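Local coordinates for cell wall surface anchor family protein (Streptococcus agalactiae serogroup V, PDB 3TW0) that forms the adhesive tip pilin of a bacterial surface pilus, with a magnesium-binding von Willebrand factor A domain that probably mediates attachment to the host, at residues A[167-172]-A[319-324]; A[180-185]-A[194-199]. The protein carries 2 engineered substitutions. All coordinates share one frame; numbering follows the deposited sequence.

Overall arrangement
Interaction 1 and interaction 2 illustrate how this von Willebrand factor A domain combines a buried parallel sheet with long excursions of chain. Interaction 1 pairs strand 165-172 with strand 319-324, neighbours in the five-stranded parallel sheet although 146 residues lie between the paired segments. Interaction 2 is nested inside that loop: segment 180-185 leaves the sheet soon after strand 165-172, and helix 192-201 folds back on it. Their centres are 27 Å apart and their nearest atoms about 14 Å, so the two do not touch. Sheet pairing thus closes a large loop of chain, and interaction 2 gives part of it local structure, away from the magnesium site.

Interaction 1: residues A[167-172]-A[319-324]; sequences LIFHVT and DIFTVG
L167 lays its CD1 methyl over the centre of one face of the F321 ring, 3.8 Å from the centroid and 12° off the ring normal. CG of L167 is anti to the backbone N (chi1 165°), which carries CD1 across the strand boundary until it also meets D319 CB. On the same face of the sheet F169 crosses F321 at about a right angle, and its CZ reaches V323 CG2 at 3.7 Å. I168 and I320 lie side by side on the other face, as do H170 and T322. One water joins this second pair, 2.8 Å from H170 ND1, where it sits at the ring edge and in plane, and 2.8 Å from T322 OG1. T172 CG2 rests over the rim of one face of the same imidazole.

Between the two layers of side chains, five backbone hydrogen bonds join the parallel strands, from I168 N to D319 O (2.9 Å) through to T172 N to V323 O (3.1 Å). H170 NE2 is hydrogen-bonded to Y61 OH, and T322 OG1 to S346 OG, a second shell that holds both polar groups. Helix 33-48 covers F169 and V171, while helix 145-159 packs on I168 and H170. T172 OG1 bonds to D18, a magnesium ligand in another structure of this protein, tying the strand end to the metal-binding edge of a von Willebrand factor A, Rossmann-like α/β fold.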
ATOM      1  N   LEU A 167      -6.752   0.698 -19.781  1.00 20.23           N
ATOM      2  CA  LEU A 167      -7.333   1.340 -18.612  1.00 19.17           C
ATOM      3  C   LEU A 167      -6.933   0.644 -17.310  1.00 18.26           C
ATOM      4  O   LEU A 167      -6.925  -0.589 -17.229  1.00 17.22           O
ATOM      5  CB  LEU A 167      -8.851   1.386 -18.727  1.00 19.24           C
ATOM      6  CG  LEU A 167      -9.638   1.701 -17.453  1.00 19.96           C
ATOM      7  CD1 LEU A 167      -9.404   3.167 -17.010  1.00 20.81           C
ATOM      8  CD2 LEU A 167     -11.132   1.419 -17.675  1.00 20.14           C
ATOM      9  N   ILE A 168      -6.551   1.439 -16.309  1.00 16.95           N
ATOM     10  CA  ILE A 168      -6.491   0.912 -14.940  1.00 16.80           C
ATOM     11  C   ILE A 168      -7.710   1.440 -14.184  1.00 16.31           C
ATOM     12  O   ILE A 168      -7.971   2.662 -14.186  1.00 15.94           O
ATOM     13  CB  ILE A 168      -5.159   1.238 -14.208  1.00 16.50           C
ATOM     14  CG1 ILE A 168      -3.990   0.536 -14.934  1.00 15.78           C
ATOM     15  CG2 ILE A 168      -5.263   0.781 -12.732  1.00 16.73           C
ATOM     16  CD1 ILE A 168      -2.620   1.078 -14.543  1.00 17.04           C
ATOM     17  N   PHE A 169      -8.482   0.506 -13.614  1.00 15.26           N
ATOM     18  CA  PHE A 169      -9.665   0.834 -12.833  1.00 15.71           C
ATOM     19  C   PHE A 169      -9.438   0.381 -11.383  1.00 15.45           C
ATOM     20  O   PHE A 169      -9.364  -0.824 -11.087  1.00 14.61           O
ATOM     21  CB  PHE A 169     -10.866   0.130 -13.453  1.00 16.03           C
ATOM     22  CG  PHE A 169     -12.195   0.558 -12.904  1.00 19.01           C
ATOM     23  CD1 PHE A 169     -12.947   1.519 -13.565  1.00 21.70           C
ATOM     24  CD2 PHE A 169     -12.737  -0.057 -11.760  1.00 22.84           C
ATOM     25  CE1 PHE A 169     -14.193   1.903 -13.078  1.00 22.77           C
ATOM     26  CE2 PHE A 169     -14.005   0.310 -11.264  1.00 22.47           C
ATOM     27  CZ  PHE A 169     -14.724   1.300 -11.921  1.00 24.33           C
ATOM     28  N   HIS A 170      -9.322   1.347 -10.489  1.00 14.98           N
ATOM     29  CA  HIS A 170      -8.754   1.096  -9.152  1.00 15.49           C
ATOM     30  C   HIS A 170      -9.809   1.381  -8.126  1.00 15.58           C
ATOM     31  O   HIS A 170     -10.325   2.511  -8.043  1.00 15.79           O
ATOM     32  CB  HIS A 170      -7.527   1.979  -8.968  1.00 15.51           C
ATOM     33  CG  HIS A 170      -6.876   1.880  -7.619  1.00 16.76           C
ATOM     34  ND1 HIS A 170      -6.073   2.882  -7.115  1.00 15.85           N
ATOM     35  CD2 HIS A 170      -6.900   0.909  -6.675  1.00 16.01           C
ATOM     36  CE1 HIS A 170      -5.621   2.523  -5.926  1.00 18.11           C
ATOM     37  NE2 HIS A 170      -6.102   1.329  -5.640  1.00 17.27           N
ATOM     38  N   VAL A 171     -10.148   0.350  -7.362  1.00 15.05           N
ATOM     39  CA  VAL A 171     -11.206   0.425  -6.360  1.00 16.35           C
ATOM     40  C   VAL A 171     -10.628   0.259  -4.957  1.00 16.82           C
ATOM     41  O   VAL A 171     -10.027  -0.795  -4.625  1.00 16.52           O
ATOM     42  CB  VAL A 171     -12.276  -0.670  -6.582  1.00 15.75           C
ATOM     43  CG1 VAL A 171     -13.451  -0.418  -5.668  1.00 16.43           C
ATOM     44  CG2 VAL A 171     -12.701  -0.693  -8.061  1.00 15.48           C
ATOM     45  N   THR A 172     -10.837   1.272  -4.123  1.00 16.74           N
ATOM     46  CA  THR A 172     -10.076   1.376  -2.872  1.00 17.15           C
ATOM     47  C   THR A 172     -10.758   2.367  -1.947  1.00 18.30           C
ATOM     48  O   THR A 172     -11.621   3.133  -2.382  1.00 19.83           O
ATOM     49  CB  THR A 172      -8.614   1.829  -3.187  1.00 17.12           C
ATOM     50  OG1 THR A 172      -7.870   2.054  -1.983  1.00 16.28           O
ATOM     51  CG2 THR A 172      -8.594   3.120  -4.038  1.00 16.39           C
ATOM     52  N   ASP A 319      -5.474   5.535 -19.456  1.00 23.37           N
ATOM     53  CA  ASP A 319      -6.430   6.060 -18.490  1.00 23.32           C
ATOM     54  C   ASP A 319      -6.341   5.403 -17.132  1.00 22.21           C
ATOM     55  O   ASP A 319      -6.186   4.203 -17.043  1.00 22.29           O
ATOM     56  CB  ASP A 319      -7.853   5.926 -19.017  1.00 23.71           C
ATOM     57  CG  ASP A 319      -8.099   6.832 -20.190  1.00 26.64           C
ATOM     58  OD1 ASP A 319      -8.074   8.058 -19.984  1.00 29.47           O
ATOM     59  OD2 ASP A 319      -8.271   6.309 -21.299  1.00 31.37           O
ATOM     60  N   ILE A 320      -6.469   6.189 -16.073  1.00 21.09           N
ATOM     61  CA  ILE A 320      -6.583   5.598 -14.751  1.00 19.77           C
ATOM     62  C   ILE A 320      -7.782   6.199 -14.044  1.00 19.77           C
ATOM     63  O   ILE A 320      -7.839   7.424 -13.817  1.00 19.43           O
ATOM     64  CB  ILE A 320      -5.287   5.713 -13.900  1.00 19.95           C
ATOM     65  CG1 ILE A 320      -4.049   5.175 -14.669  1.00 17.49           C
ATOM     66  CG2 ILE A 320      -5.473   4.951 -12.570  1.00 19.34           C
ATOM     67  CD1 ILE A 320      -3.201   6.251 -15.358  1.00 19.10           C
ATOM     68  N   PHE A 321      -8.749   5.331 -13.736  1.00 18.49           N
ATOM     69  CA  PHE A 321      -9.944   5.728 -13.017  1.00 19.41           C
ATOM     70  C   PHE A 321      -9.907   5.150 -11.608  1.00 18.88           C
ATOM     71  O   PHE A 321      -9.638   3.955 -11.440  1.00 18.60           O
ATOM     72  CB  PHE A 321     -11.223   5.235 -13.728  1.00 19.21           C
ATOM     73  CG  PHE A 321     -11.386   5.727 -15.144  1.00 21.97           C
ATOM     74  CD1 PHE A 321     -10.531   6.675 -15.694  1.00 24.74           C
ATOM     75  CD2 PHE A 321     -12.422   5.240 -15.935  1.00 25.17           C
ATOM     76  CE1 PHE A 321     -10.700   7.135 -17.020  1.00 28.17           C
ATOM     77  CE2 PHE A 321     -12.599   5.695 -17.250  1.00 27.48           C
ATOM     78  CZ  PHE A 321     -11.733   6.653 -17.789  1.00 26.42           C
ATOM     79  N   THR A 322     -10.200   5.988 -10.610  1.00 17.16           N
ATOM     80  CA  THR A 322     -10.227   5.557  -9.227  1.00 16.92           C
ATOM     81  C   THR A 322     -11.641   5.675  -8.614  1.00 18.10           C
ATOM     82  O   THR A 322     -12.283   6.736  -8.684  1.00 19.15           O
ATOM     83  CB  THR A 322      -9.209   6.333  -8.380  1.00 15.47           C
ATOM     84  OG1 THR A 322      -7.978   6.404  -9.079  1.00 13.85           O
ATOM     85  CG2 THR A 322      -8.925   5.624  -7.057  1.00 15.62           C
ATOM     86  N   VAL A 323     -12.100   4.600  -7.996  1.00 18.39           N
ATOM     87  CA  VAL A 323     -13.416   4.563  -7.362  1.00 19.69           C
ATOM     88  C   VAL A 323     -13.286   4.423  -5.854  1.00 19.83           C
ATOM     89  O   VAL A 323     -12.759   3.426  -5.352  1.00 19.74           O
ATOM     90  CB  VAL A 323     -14.322   3.494  -7.991  1.00 19.69           C
ATOM     91  CG1 VAL A 323     -15.533   3.159  -7.093  1.00 20.89           C
ATOM     92  CG2 VAL A 323     -14.795   3.998  -9.338  1.00 20.87           C
ATOM     93  N   GLY A 324     -13.748   5.453  -5.152  1.00 19.64           N
ATOM     94  CA  GLY A 324     -13.664   5.525  -3.698  1.00 21.19           C
ATOM     95  C   GLY A 324     -14.781   4.825  -2.959  1.00 21.80           C
ATOM     96  O   GLY A 324     -15.960   5.041  -3.214  1.00 21.58           O
TER
HETATM   97  O   HOH W   1      -5.672   4.813  -9.086  1.00 16.48           O

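Interaction 2: residues A[180-185]-A[194-199]; sequences YAINFN and NQFNSF
Q195 reaches from the helix to N185 with both ends of its carboxamide, making a two-point amide-to-backbone pairing. Its OE1 accepts from N185 N at 2.7 Å, with the donor in the carbonyl plane on a lone pair, while NE2 gives a hydrogen to N185 O at 2.8 Å. The Q195 chain runs extended beyond CG (chi2 -167°), which places the flat group beside the loop backbone, and the two bonds together fix its rotation. NE2 also bonds to T190 O, so three hydrogen bonds grip the carboxamide.

Next to this polar pairing the contact is tightly packed and apolar. I182 CG2 presses on F199 CE2 at 3.6 Å and also lies over the rim of one face of the F184 ring. That ring turns its edge to F196, with CE1 4.0 Å from F196 CB, and meets the F199 ring obliquely, the planes at 59°. Y192 adds another ring against F184; L307 of helix 302-312 backs I182 and F196.

Toward solvent the contact thins. The exposed N183, centre of an inverse gamma turn, brings its carbonyl oxygen to within 3.5 Å of F199 CZ, but its side chain makes no close contact with the helix. The side-chain carboxamide of N185 leads away from the helix, and its OD1 bonds to Y187 N. The chemistry implies a division of labour: apolar packing buries I182 and F184 against the helix, whereas the directional glutamine bonds probably set where the backbone at N185 lies.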
ATOM      1  N   TYR A 180       7.164   1.938  -1.297  1.00 12.29           N
ATOM      2  CA  TYR A 180       8.621   1.814  -1.490  1.00 12.72           C
ATOM      3  C   TYR A 180       9.408   3.070  -1.074  1.00 13.55           C
ATOM      4  O   TYR A 180       8.919   4.194  -1.241  1.00 13.79           O
ATOM      5  CB  TYR A 180       8.959   1.344  -2.920  1.00 11.89           C
ATOM      6  CG  TYR A 180       8.600  -0.108  -3.186  1.00 12.55           C
ATOM      7  CD1 TYR A 180       9.248  -1.135  -2.492  1.00 13.30           C
ATOM      8  CD2 TYR A 180       7.634  -0.457  -4.127  1.00 13.49           C
ATOM      9  CE1 TYR A 180       8.922  -2.490  -2.703  1.00 14.24           C
ATOM     10  CE2 TYR A 180       7.307  -1.813  -4.360  1.00 14.92           C
ATOM     11  CZ  TYR A 180       7.968  -2.819  -3.642  1.00 15.09           C
ATOM     12  OH  TYR A 180       7.664  -4.155  -3.854  1.00 15.25           O
ATOM     13  N   ALA A 181      10.621   2.878  -0.523  1.00 13.29           N
ATOM     14  CA  ALA A 181      11.514   3.966  -0.154  1.00 12.57           C
ATOM     15  C   ALA A 181      12.095   4.729  -1.346  1.00 14.15           C
ATOM     16  O   ALA A 181      12.582   4.110  -2.309  1.00 14.19           O
ATOM     17  CB  ALA A 181      12.688   3.446   0.676  1.00 11.03           C
ATOM     18  N   ILE A 182      12.151   6.066  -1.205  1.00 14.53           N
ATOM     19  CA  ILE A 182      12.892   6.939  -2.118  1.00 13.82           C
ATOM     20  C   ILE A 182      14.384   6.807  -1.783  1.00 14.79           C
ATOM     21  O   ILE A 182      14.774   6.875  -0.609  1.00 14.27           O
ATOM     22  CB  ILE A 182      12.411   8.389  -1.999  1.00 13.89           C
ATOM     23  CG1 ILE A 182      10.966   8.495  -2.492  1.00 13.23           C
ATOM     24  CG2 ILE A 182      13.331   9.340  -2.799  1.00 13.74           C
ATOM     25  CD1 ILE A 182      10.213   9.818  -2.111  1.00 14.04           C
ATOM     26  N   ASN A 183      15.215   6.559  -2.796  1.00 15.47           N
ATOM     27  CA  ASN A 183      16.640   6.264  -2.541  1.00 17.53           C
ATOM     28  C   ASN A 183      17.523   7.473  -2.279  1.00 17.09           C
ATOM     29  O   ASN A 183      18.453   7.734  -3.033  1.00 18.30           O
ATOM     30  CB  ASN A 183      17.243   5.406  -3.678  1.00 17.16           C
ATOM     31  CG  ASN A 183      18.515   4.656  -3.259  1.00 21.02           C
ATOM     32  OD1 ASN A 183      18.864   4.571  -2.069  1.00 21.78           O
ATOM     33  ND2 ASN A 183      19.202   4.096  -4.241  1.00 20.69           N
ATOM     34  N   PHE A 184      17.262   8.182  -1.190  1.00 17.12           N
ATOM     35  CA  PHE A 184      18.152   9.231  -0.726  1.00 17.59           C
ATOM     36  C   PHE A 184      19.570   8.719  -0.379  1.00 18.49           C
ATOM     37  O   PHE A 184      19.770   7.553   0.063  1.00 18.38           O
ATOM     38  CB  PHE A 184      17.563   9.933   0.497  1.00 17.14           C
ATOM     39  CG  PHE A 184      16.312  10.716   0.217  1.00 18.82           C
ATOM     40  CD1 PHE A 184      16.373  11.972  -0.385  1.00 17.21           C
ATOM     41  CD2 PHE A 184      15.063  10.199   0.571  1.00 17.94           C
ATOM     42  CE1 PHE A 184      15.200  12.720  -0.643  1.00 15.17           C
ATOM     43  CE2 PHE A 184      13.902  10.933   0.338  1.00 19.59           C
ATOM     44  CZ  PHE A 184      13.976  12.208  -0.290  1.00 17.57           C
ATOM     45  N   ASN A 185      20.558   9.587  -0.568  1.00 17.47           N
ATOM     46  CA  ASN A 185      21.933   9.200  -0.340  1.00 17.82           C
ATOM     47  C   ASN A 185      22.477   9.931   0.889  1.00 18.61           C
ATOM     48  O   ASN A 185      22.688  11.145   0.855  1.00 18.17           O
ATOM     49  CB  ASN A 185      22.777   9.455  -1.592  1.00 17.84           C
ATOM     50  CG  ASN A 185      24.217   8.981  -1.428  1.00 18.25           C
ATOM     51  OD1 ASN A 185      24.694   8.763  -0.304  1.00 15.39           O
ATOM     52  ND2 ASN A 185      24.924   8.845  -2.545  1.00 15.25           N
ATOM     53  N   ASN A 194      17.796  19.071  -2.281  1.00 17.47           N
ATOM     54  CA  ASN A 194      18.419  19.079  -3.594  1.00 17.90           C
ATOM     55  C   ASN A 194      18.485  17.679  -4.210  1.00 17.12           C
ATOM     56  O   ASN A 194      18.404  17.531  -5.421  1.00 16.55           O
ATOM     57  CB  ASN A 194      19.806  19.744  -3.557  1.00 18.69           C
ATOM     58  CG  ASN A 194      19.730  21.270  -3.356  1.00 20.84           C
ATOM     59  OD1 ASN A 194      18.750  21.904  -3.747  1.00 22.76           O
ATOM     60  ND2 ASN A 194      20.770  21.854  -2.747  1.00 21.00           N
ATOM     61  N   GLN A 195      18.620  16.640  -3.381  1.00 16.84           N
ATOM     62  CA  GLN A 195      18.615  15.261  -3.908  1.00 15.55           C
ATOM     63  C   GLN A 195      17.236  14.950  -4.477  1.00 14.69           C
ATOM     64  O   GLN A 195      17.112  14.427  -5.570  1.00 14.55           O
ATOM     65  CB  GLN A 195      18.984  14.239  -2.821  1.00 15.65           C
ATOM     66  CG  GLN A 195      20.446  14.275  -2.381  1.00 15.24           C
ATOM     67  CD  GLN A 195      20.811  13.054  -1.565  1.00 16.04           C
ATOM     68  OE1 GLN A 195      20.374  11.938  -1.876  1.00 14.36           O
ATOM     69  NE2 GLN A 195      21.570  13.261  -0.514  1.00 12.94           N
ATOM     70  N   PHE A 196      16.206  15.337  -3.753  1.00 14.87           N
ATOM     71  CA  PHE A 196      14.807  15.070  -4.152  1.00 15.51           C
ATOM     72  C   PHE A 196      14.513  15.776  -5.469  1.00 16.25           C
ATOM     73  O   PHE A 196      14.068  15.158  -6.460  1.00 16.39           O
ATOM     74  CB  PHE A 196      13.882  15.580  -3.041  1.00 15.11           C
ATOM     75  CG  PHE A 196      12.411  15.346  -3.289  1.00 16.91           C
ATOM     76  CD1 PHE A 196      11.829  14.102  -3.028  1.00 14.92           C
ATOM     77  CD2 PHE A 196      11.581  16.406  -3.719  1.00 14.12           C
ATOM     78  CE1 PHE A 196      10.461  13.910  -3.218  1.00 12.88           C
ATOM     79  CE2 PHE A 196      10.236  16.209  -3.923  1.00 14.63           C
ATOM     80  CZ  PHE A 196       9.662  14.959  -3.685  1.00 13.93           C
ATOM     81  N   ASN A 197      14.794  17.075  -5.479  1.00 17.53           N
ATOM     82  CA  ASN A 197      14.747  17.886  -6.708  1.00 18.14           C
ATOM     83  C   ASN A 197      15.461  17.282  -7.910  1.00 18.15           C
ATOM     84  O   ASN A 197      14.923  17.358  -9.015  1.00 18.05           O
ATOM     85  CB  ASN A 197      15.280  19.298  -6.436  1.00 18.44           C
ATOM     86  CG  ASN A 197      14.390  20.073  -5.490  1.00 19.81           C
ATOM     87  OD1 ASN A 197      13.282  19.641  -5.190  1.00 19.83           O
ATOM     88  ND2 ASN A 197      14.860  21.245  -5.042  1.00 19.32           N
ATOM     89  N   SER A 198      16.643  16.674  -7.725  1.00 18.38           N
ATOM     90  CA  SER A 198      17.298  15.992  -8.854  1.00 19.04           C
ATOM     91  C   SER A 198      16.534  14.755  -9.325  1.00 18.57           C
ATOM     92  O   SER A 198      16.576  14.423 -10.524  1.00 19.15           O
ATOM     93  CB  SER A 198      18.756  15.612  -8.566  1.00 20.13           C
ATOM     94  OG  SER A 198      19.476  16.750  -8.119  1.00 21.24           O
ATOM     95  N   PHE A 199      15.858  14.052  -8.414  1.00 17.68           N
ATOM     96  CA  PHE A 199      15.001  12.931  -8.832  1.00 17.02           C
ATOM     97  C   PHE A 199      13.856  13.475  -9.713  1.00 16.89           C
ATOM     98  O   PHE A 199      13.572  12.937 -10.766  1.00 16.38           O
ATOM     99  CB  PHE A 199      14.410  12.150  -7.638  1.00 17.70           C
ATOM    100  CG  PHE A 199      15.447  11.588  -6.665  1.00 19.31           C
ATOM    101  CD1 PHE A 199      16.677  11.085  -7.115  1.00 18.83           C
ATOM    102  CD2 PHE A 199      15.158  11.532  -5.291  1.00 19.54           C
ATOM    103  CE1 PHE A 199      17.630  10.581  -6.216  1.00 17.48           C
ATOM    104  CE2 PHE A 199      16.096  11.032  -4.394  1.00 20.31           C
ATOM    105  CZ  PHE A 199      17.352  10.556  -4.871  1.00 18.23           C
TER